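Local coordinates for protein alternansucrase (Leuconostoc mesenteroides, PDB 6HVG) that belongs to glycosyl hydrolase family 70, binds a calcium ion and also carries repeats of the choline-binding and cell-wall-binding kind, at residues A316-Y321 / Q345-K350; S336-Y341 / T367-T372. All coordinates share one frame; numbering follows the deposited sequence.

Interaction 1: residues A316-Y321 / Q345-K350; sequences AGNTFY and QGHLRK
Thr319 and Phe320, on the strand 319-322, meet Leu348 and His347 in reversed order, the residues 345-350 forming the connection between two β-hairpins of the choline-binding type of repeat. A single backbone hydrogen bond joins the segments: Leu348 N donates to Thr319 O at 2.9 Å. The same oxygen receives a CA-H...O contact from His347. Next to this bond, Thr319 CB rests 3.9 Å from Leu348 CB, the two side chains lying side by side and pointing the same way. The imidazole of His347 is sandwiched. On one face the Asn318 amide stacks nearly parallel, its plane 12° from the ring, with ND2 displaced toward the rim, 3.1 Å from His347 CD2; Asn318 CB makes a CH-pi contact over the same face. Gln345 CB covers the centre of the opposite face. Phe320, its CG beside the backbone N (chi1 -58°), comes to the imidazole edge, where its CZ is 3.5 Å from His347 CE1, the planes turned 83° apart. Gln345 O lies at the edge of the Phe320 ring, near its plane, 3.6 Å from Phe320 CE1. Across these segments the imidazole is thus gripped by packing and not by hydrogen bonds of its nitrogens; Asn318 ND2 spends a proton on Asn1398 OD1, which links the stacked amide to a loop near the C-terminal end of the modelled chain.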
ATOM      1  N   ALA A 316     -27.906   2.447  27.910  1.00 64.71           N
ATOM      2  CA  ALA A 316     -26.458   2.647  27.779  1.00 67.38           C
ATOM      3  C   ALA A 316     -25.660   1.362  28.086  1.00 65.53           C
ATOM      4  O   ALA A 316     -24.620   1.109  27.476  1.00 60.29           O
ATOM      5  CB  ALA A 316     -26.002   3.776  28.681  1.00 68.23           C
ATOM      6  N   GLY A 317     -26.175   0.548  29.014  1.00 67.16           N
ATOM      7  CA  GLY A 317     -25.524  -0.719  29.405  1.00 66.60           C
ATOM      8  C   GLY A 317     -25.114  -0.832  30.873  1.00 64.70           C
ATOM      9  O   GLY A 317     -24.471  -1.808  31.242  1.00 64.83           O
ATOM     10  N   ASN A 318     -25.493   0.158  31.690  1.00 61.41           N
ATOM     11  CA  ASN A 318     -25.236   0.172  33.117  1.00 59.96           C
ATOM     12  C   ASN A 318     -26.255  -0.648  33.861  1.00 59.37           C
ATOM     13  O   ASN A 318     -27.457  -0.571  33.591  1.00 66.16           O
ATOM     14  CB  ASN A 318     -25.353   1.585  33.688  1.00 62.59           C
ATOM     15  CG  ASN A 318     -24.346   2.531  33.105  1.00 64.28           C
ATOM     16  OD1 ASN A 318     -24.710   3.427  32.375  1.00 67.73           O
ATOM     17  ND2 ASN A 318     -23.069   2.331  33.420  1.00 66.63           N
ATOM     18  N   THR A 319     -25.786  -1.393  34.844  1.00 57.26           N
ATOM     19  CA  THR A 319     -26.670  -2.190  35.662  1.00 58.01           C
ATOM     20  C   THR A 319     -26.880  -1.484  36.986  1.00 59.43           C
ATOM     21  O   THR A 319     -25.945  -0.892  37.517  1.00 61.10           O
ATOM     22  CB  THR A 319     -26.121  -3.607  35.856  1.00 56.37           C
ATOM     23  OG1 THR A 319     -25.768  -4.149  34.572  1.00 51.83           O
ATOM     24  CG2 THR A 319     -27.172  -4.498  36.527  1.00 59.31           C
ATOM     25  N   PHE A 320     -28.118  -1.502  37.479  1.00 58.93           N
ATOM     26  CA  PHE A 320     -28.465  -0.936  38.786  1.00 60.40           C
ATOM     27  C   PHE A 320     -29.119  -2.047  39.578  1.00 62.30           C
ATOM     28  O   PHE A 320     -29.442  -3.091  39.021  1.00 64.03           O
ATOM     29  CB  PHE A 320     -29.474   0.227  38.669  1.00 59.71           C
ATOM     30  CG  PHE A 320     -29.003   1.353  37.807  1.00 59.17           C
ATOM     31  CD1 PHE A 320     -28.511   2.521  38.374  1.00 59.47           C
ATOM     32  CD2 PHE A 320     -29.014   1.229  36.416  1.00 60.18           C
ATOM     33  CE1 PHE A 320     -28.029   3.540  37.564  1.00 61.18           C
ATOM     34  CE2 PHE A 320     -28.555   2.254  35.602  1.00 58.51           C
ATOM     35  CZ  PHE A 320     -28.053   3.411  36.176  1.00 58.83           C
ATOM     36  N   TYR A 321     -29.314  -1.815  40.866  1.00 61.85           N
ATOM     37  CA  TYR A 321     -30.146  -2.694  41.679  1.00 64.63           C
ATOM     38  C   TYR A 321     -31.212  -1.841  42.313  1.00 64.23           C
ATOM     39  O   TYR A 321     -30.924  -0.760  42.806  1.00 68.42           O
ATOM     40  CB  TYR A 321     -29.343  -3.425  42.780  1.00 65.71           C
ATOM     41  CG  TYR A 321     -30.216  -4.359  43.584  1.00 65.43           C
ATOM     42  CD1 TYR A 321     -30.442  -5.666  43.162  1.00 65.49           C
ATOM     43  CD2 TYR A 321     -30.860  -3.914  44.735  1.00 68.34           C
ATOM     44  CE1 TYR A 321     -31.281  -6.519  43.867  1.00 66.43           C
ATOM     45  CE2 TYR A 321     -31.693  -4.758  45.458  1.00 67.92           C
ATOM     46  CZ  TYR A 321     -31.900  -6.061  45.020  1.00 67.61           C
ATOM     47  OH  TYR A 321     -32.739  -6.880  45.737  1.00 69.93           O
ATOM     48  N   GLN A 345     -23.008   6.713  41.236  1.00 73.72           N
ATOM     49  CA  GLN A 345     -24.106   6.816  40.279  1.00 73.34           C
ATOM     50  C   GLN A 345     -25.072   5.620  40.344  1.00 73.32           C
ATOM     51  O   GLN A 345     -26.088   5.641  39.668  1.00 76.88           O
ATOM     52  CB  GLN A 345     -23.566   6.928  38.852  1.00 73.07           C
ATOM     53  CG  GLN A 345     -22.539   8.036  38.673  1.00 74.80           C
ATOM     54  CD  GLN A 345     -22.415   8.475  37.230  1.00 73.99           C
ATOM     55  OE1 GLN A 345     -21.358   8.352  36.611  1.00 76.27           O
ATOM     56  NE2 GLN A 345     -23.510   8.975  36.681  1.00 75.21           N
ATOM     57  N   GLY A 346     -24.750   4.587  41.133  1.00 69.25           N
ATOM     58  CA  GLY A 346     -25.542   3.361  41.215  1.00 64.98           C
ATOM     59  C   GLY A 346     -25.156   2.291  40.194  1.00 62.60           C
ATOM     60  O   GLY A 346     -25.842   1.262  40.101  1.00 61.29           O
ATOM     61  N   HIS A 347     -24.063   2.514  39.456  1.00 60.78           N
ATOM     62  CA  HIS A 347     -23.577   1.539  38.476  1.00 62.86           C
ATOM     63  C   HIS A 347     -22.916   0.335  39.158  1.00 61.57           C
ATOM     64  O   HIS A 347     -22.082   0.493  40.024  1.00 62.32           O
ATOM     65  CB  HIS A 347     -22.592   2.156  37.453  1.00 62.34           C
ATOM     66  CG  HIS A 347     -23.171   3.307  36.662  1.00 66.87           C
ATOM     67  ND1 HIS A 347     -24.524   3.578  36.637  1.00 71.62           N
ATOM     68  CD2 HIS A 347     -22.588   4.243  35.866  1.00 65.09           C
ATOM     69  CE1 HIS A 347     -24.754   4.626  35.867  1.00 69.56           C
ATOM     70  NE2 HIS A 347     -23.599   5.052  35.393  1.00 67.30           N
ATOM     71  N   LEU A 348     -23.301  -0.869  38.741  1.00 61.88           N
ATOM     72  CA  LEU A 348     -22.675  -2.100  39.189  1.00 59.11           C
ATOM     73  C   LEU A 348     -21.288  -2.187  38.557  1.00 57.73           C
ATOM     74  O   LEU A 348     -21.139  -2.040  37.346  1.00 56.47           O
ATOM     75  CB  LEU A 348     -23.526  -3.296  38.770  1.00 61.21           C
ATOM     76  CG  LEU A 348     -22.965  -4.681  39.080  1.00 65.10           C
ATOM     77  CD1 LEU A 348     -22.914  -4.904  40.574  1.00 65.92           C
ATOM     78  CD2 LEU A 348     -23.781  -5.766  38.394  1.00 67.68           C
ATOM     79  N   ARG A 349     -20.277  -2.420  39.387  1.00 55.85           N
ATOM     80  CA  ARG A 349     -18.885  -2.441  38.923  1.00 54.93           C
ATOM     81  C   ARG A 349     -18.380  -3.874  38.804  1.00 53.66           C
ATOM     82  O   ARG A 349     -18.306  -4.617  39.791  1.00 59.64           O
ATOM     83  CB  ARG A 349     -18.001  -1.640  39.875  1.00 53.53           C
ATOM     84  CG  ARG A 349     -18.564  -0.273  40.209  1.00 54.48           C
ATOM     85  CD  ARG A 349     -18.807   0.523  38.933  1.00 56.34           C
ATOM     86  NE  ARG A 349     -17.580   0.601  38.136  1.00 53.17           N
ATOM     87  CZ  ARG A 349     -16.765   1.651  38.064  1.00 53.48           C
ATOM     88  NH1 ARG A 349     -17.023   2.773  38.710  1.00 53.34           N
ATOM     89  NH2 ARG A 349     -15.674   1.587  37.309  1.00 56.25           N
ATOM     90  N   LYS A 350     -18.060  -4.257  37.582  1.00 49.68           N
ATOM     91  CA  LYS A 350     -17.563  -5.565  37.295  1.00 49.50           C
ATOM     92  C   LYS A 350     -16.101  -5.449  36.923  1.00 47.54           C
ATOM     93  O   LYS A 350     -15.663  -4.421  36.443  1.00 46.08           O
ATOM     94  CB  LYS A 350     -18.362  -6.175  36.143  1.00 54.01           C
ATOM     95  CG  LYS A 350     -19.870  -6.248  36.384  1.00 56.20           C
ATOM     96  CD  LYS A 350     -20.545  -7.012  35.259  1.00 58.85           C
ATOM     97  CE  LYS A 350     -22.051  -6.934  35.358  1.00 62.23           C
ATOM     98  NZ  LYS A 350     -22.658  -7.318  34.057  1.00 66.18           N
TER

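Interaction 2: residues S336-Y341 / T367-T372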
ATOM      1  N   SER A 336     -28.659 -11.855  48.376  1.00 84.23           N
ATOM      2  CA  SER A 336     -28.640 -13.317  48.167  1.00 86.22           C
ATOM      3  C   SER A 336     -27.284 -13.953  48.481  1.00 87.03           C
ATOM      4  O   SER A 336     -26.743 -14.734  47.672  1.00 88.99           O
ATOM      5  CB  SER A 336     -29.066 -13.695  46.738  1.00 87.56           C
ATOM      6  OG  SER A 336     -30.370 -13.235  46.440  1.00 88.00           O
ATOM      7  N   GLY A 337     -26.723 -13.594  49.634  1.00 83.20           N
ATOM      8  CA  GLY A 337     -25.482 -14.210  50.103  1.00 80.46           C
ATOM      9  C   GLY A 337     -24.219 -13.757  49.395  1.00 76.76           C
ATOM     10  O   GLY A 337     -23.150 -14.294  49.653  1.00 76.54           O
ATOM     11  N   LYS A 338     -24.337 -12.751  48.527  1.00 78.89           N
ATOM     12  CA  LYS A 338     -23.228 -12.264  47.714  1.00 74.45           C
ATOM     13  C   LYS A 338     -23.138 -10.751  47.790  1.00 68.47           C
ATOM     14  O   LYS A 338     -24.156 -10.073  47.967  1.00 71.09           O
ATOM     15  CB  LYS A 338     -23.408 -12.694  46.266  1.00 78.67           C
ATOM     16  CG  LYS A 338     -23.106 -14.153  45.997  1.00 83.55           C
ATOM     17  CD  LYS A 338     -24.059 -14.708  44.957  1.00 86.49           C
ATOM     18  CE  LYS A 338     -23.681 -16.100  44.524  1.00 87.67           C
ATOM     19  NZ  LYS A 338     -22.547 -16.015  43.566  1.00 89.98           N
ATOM     20  N   THR A 339     -21.913 -10.243  47.658  1.00 60.98           N
ATOM     21  CA  THR A 339     -21.618  -8.831  47.844  1.00 57.30           C
ATOM     22  C   THR A 339     -21.199  -8.183  46.524  1.00 55.78           C
ATOM     23  O   THR A 339     -20.324  -8.662  45.811  1.00 52.65           O
ATOM     24  CB  THR A 339     -20.525  -8.633  48.909  1.00 57.40           C
ATOM     25  OG1 THR A 339     -20.937  -9.286  50.115  1.00 58.31           O
ATOM     26  CG2 THR A 339     -20.294  -7.157  49.199  1.00 56.32           C
ATOM     27  N   TYR A 340     -21.873  -7.085  46.209  1.00 54.67           N
ATOM     28  CA  TYR A 340     -21.663  -6.338  44.988  1.00 53.16           C
ATOM     29  C   TYR A 340     -21.288  -4.915  45.362  1.00 50.41           C
ATOM     30  O   TYR A 340     -21.662  -4.458  46.440  1.00 48.46           O
ATOM     31  CB  TYR A 340     -22.975  -6.332  44.189  1.00 53.88           C
ATOM     32  CG  TYR A 340     -23.507  -7.698  43.853  1.00 49.54           C
ATOM     33  CD1 TYR A 340     -23.087  -8.356  42.702  1.00 50.11           C
ATOM     34  CD2 TYR A 340     -24.441  -8.315  44.662  1.00 48.30           C
ATOM     35  CE1 TYR A 340     -23.583  -9.606  42.374  1.00 52.01           C
ATOM     36  CE2 TYR A 340     -24.966  -9.558  44.338  1.00 50.11           C
ATOM     37  CZ  TYR A 340     -24.537 -10.199  43.194  1.00 51.63           C
ATOM     38  OH  TYR A 340     -25.011 -11.434  42.873  1.00 50.94           O
ATOM     39  N   TYR A 341     -20.556  -4.239  44.482  1.00 47.67           N
ATOM     40  CA  TYR A 341     -20.188  -2.869  44.720  1.00 48.51           C
ATOM     41  C   TYR A 341     -20.845  -1.966  43.697  1.00 51.24           C
ATOM     42  O   TYR A 341     -20.607  -2.099  42.516  1.00 50.86           O
ATOM     43  CB  TYR A 341     -18.670  -2.693  44.711  1.00 46.71           C
ATOM     44  CG  TYR A 341     -18.236  -1.239  44.608  1.00 46.48           C
ATOM     45  CD1 TYR A 341     -18.597  -0.327  45.582  1.00 46.69           C
ATOM     46  CD2 TYR A 341     -17.474  -0.794  43.532  1.00 47.48           C
ATOM     47  CE1 TYR A 341     -18.198   0.992  45.498  1.00 48.82           C
ATOM     48  CE2 TYR A 341     -17.087   0.517  43.419  1.00 49.90           C
ATOM     49  CZ  TYR A 341     -17.444   1.414  44.406  1.00 51.58           C
ATOM     50  OH  TYR A 341     -17.035   2.728  44.285  1.00 54.54           O
ATOM     51  N   THR A 367     -20.709 -11.357  36.906  1.00 66.38           N
ATOM     52  CA  THR A 367     -21.885 -10.816  37.590  1.00 66.45           C
ATOM     53  C   THR A 367     -21.592  -9.706  38.598  1.00 63.85           C
ATOM     54  O   THR A 367     -22.509  -9.186  39.202  1.00 63.57           O
ATOM     55  CB  THR A 367     -22.669 -11.934  38.320  1.00 71.30           C
ATOM     56  OG1 THR A 367     -21.843 -12.537  39.317  1.00 77.43           O
ATOM     57  CG2 THR A 367     -23.132 -13.008  37.341  1.00 68.11           C
ATOM     58  N   GLY A 368     -20.324  -9.366  38.796  1.00 65.39           N
ATOM     59  CA  GLY A 368     -19.930  -8.387  39.802  1.00 65.04           C
ATOM     60  C   GLY A 368     -19.878  -8.855  41.244  1.00 62.67           C
ATOM     61  O   GLY A 368     -19.689  -8.037  42.149  1.00 60.58           O
ATOM     62  N   ALA A 369     -20.050 -10.154  41.481  1.00 60.86           N
ATOM     63  CA  ALA A 369     -20.055 -10.687  42.846  1.00 59.82           C
ATOM     64  C   ALA A 369     -18.650 -10.755  43.451  1.00 56.47           C
ATOM     65  O   ALA A 369     -17.719 -11.251  42.835  1.00 52.14           O
ATOM     66  CB  ALA A 369     -20.721 -12.057  42.890  1.00 58.65           C
ATOM     67  N   GLY A 370     -18.539 -10.298  44.689  1.00 54.83           N
ATOM     68  CA  GLY A 370     -17.256 -10.178  45.370  1.00 56.51           C
ATOM     69  C   GLY A 370     -16.647 -11.491  45.822  1.00 54.76           C
ATOM     70  O   GLY A 370     -17.285 -12.264  46.528  1.00 52.91           O
ATOM     71  N   LYS A 371     -15.409 -11.726  45.408  1.00 55.79           N
ATOM     72  CA  LYS A 371     -14.614 -12.850  45.865  1.00 59.57           C
ATOM     73  C   LYS A 371     -13.461 -12.290  46.694  1.00 59.32           C
ATOM     74  O   LYS A 371     -12.929 -11.220  46.417  1.00 62.62           O
ATOM     75  CB  LYS A 371     -14.016 -13.614  44.685  1.00 68.28           C
ATOM     76  CG  LYS A 371     -14.935 -13.818  43.479  1.00 78.17           C
ATOM     77  CD  LYS A 371     -14.128 -14.089  42.208  1.00 84.61           C
ATOM     78  CE  LYS A 371     -14.993 -14.008  40.957  1.00 94.74           C
ATOM     79  NZ  LYS A 371     -15.727 -15.281  40.692  1.00 97.81           N
ATOM     80  N   THR A 372     -13.023 -13.049  47.679  1.00 59.17           N
ATOM     81  CA  THR A 372     -11.920 -12.624  48.536  1.00 53.96           C
ATOM     82  C   THR A 372     -10.542 -12.733  47.865  1.00 51.42           C
ATOM     83  O   THR A 372      -9.580 -12.146  48.344  1.00 50.76           O
ATOM     84  CB  THR A 372     -11.982 -13.383  49.874  1.00 54.25           C
ATOM     85  OG1 THR A 372     -11.039 -12.810  50.779  1.00 56.99           O
ATOM     86  CG2 THR A 372     -11.732 -14.867  49.697  1.00 54.33           C
TER
HETATM   87  O   HOH W   1     -20.141 -12.464  47.046  1.00 41.45           O
HETATM   88  O   HOH W   2     -20.002  -5.450  42.078  1.00 49.19           O
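Thr339 and Tyr340, on the second strand of the β-hairpin 333-342, face the turn and short strand at 367-372 that follow the next hairpin, an arrangement consistent with the chain of β-hairpins in choline-binding repeats. One direct backbone hydrogen bond is made, Gly370 N giving its proton to Thr339 O at 2.7 Å with an N-H...O angle of 146°. Aromatic and apolar packing centres on Tyr340. With CG anti to the carbonyl carbon (chi1 -57°), the ring comes nearer the turn, which its CD1 and CE1 meet. Thr367 O lies at the ring edge near its plane, 3.4 Å from Tyr340 CE1, while Gly368 O sits obliquely near Tyr340 CD1. Ala369 CB adds an apolar contact, 3.8 Å from Tyr340 CE1. Beyond the two segments, the Tyr340 ring meets Phe311 edge-to-face and packs against Leu348. Two waters supplement the single direct bond. One accepts from Tyr341 N at 2.7 Å and can donate to Gly368 O, although it has more acceptors nearby than protons. The other completes the Thr339-Gly370 pair in place of a second direct bond: it accepts from Thr339 N and donates to Gly370 O, at 2.9 Å from each.

In the fold
From the N terminus the segments come in the order 316-321, 336-341, 345-350 and 367-372, so the two contacts cross. Interaction 1 closes a loop of 23 intervening residues, joining the hairpin 310-322 to the connection that leaves the hairpin 333-342. Interaction 2 closes one of 25 residues, tying that second hairpin to the end of the three-stranded sheet 352-371. Their centres lie about 14 Å apart and they touch directly: Leu348 CD2 packs on Thr367 O, and Arg349 N probably hydrogen-bonds to Tyr341 O. Three successive β-units of the repeat region are thereby joined in series, far from the centre of the chain.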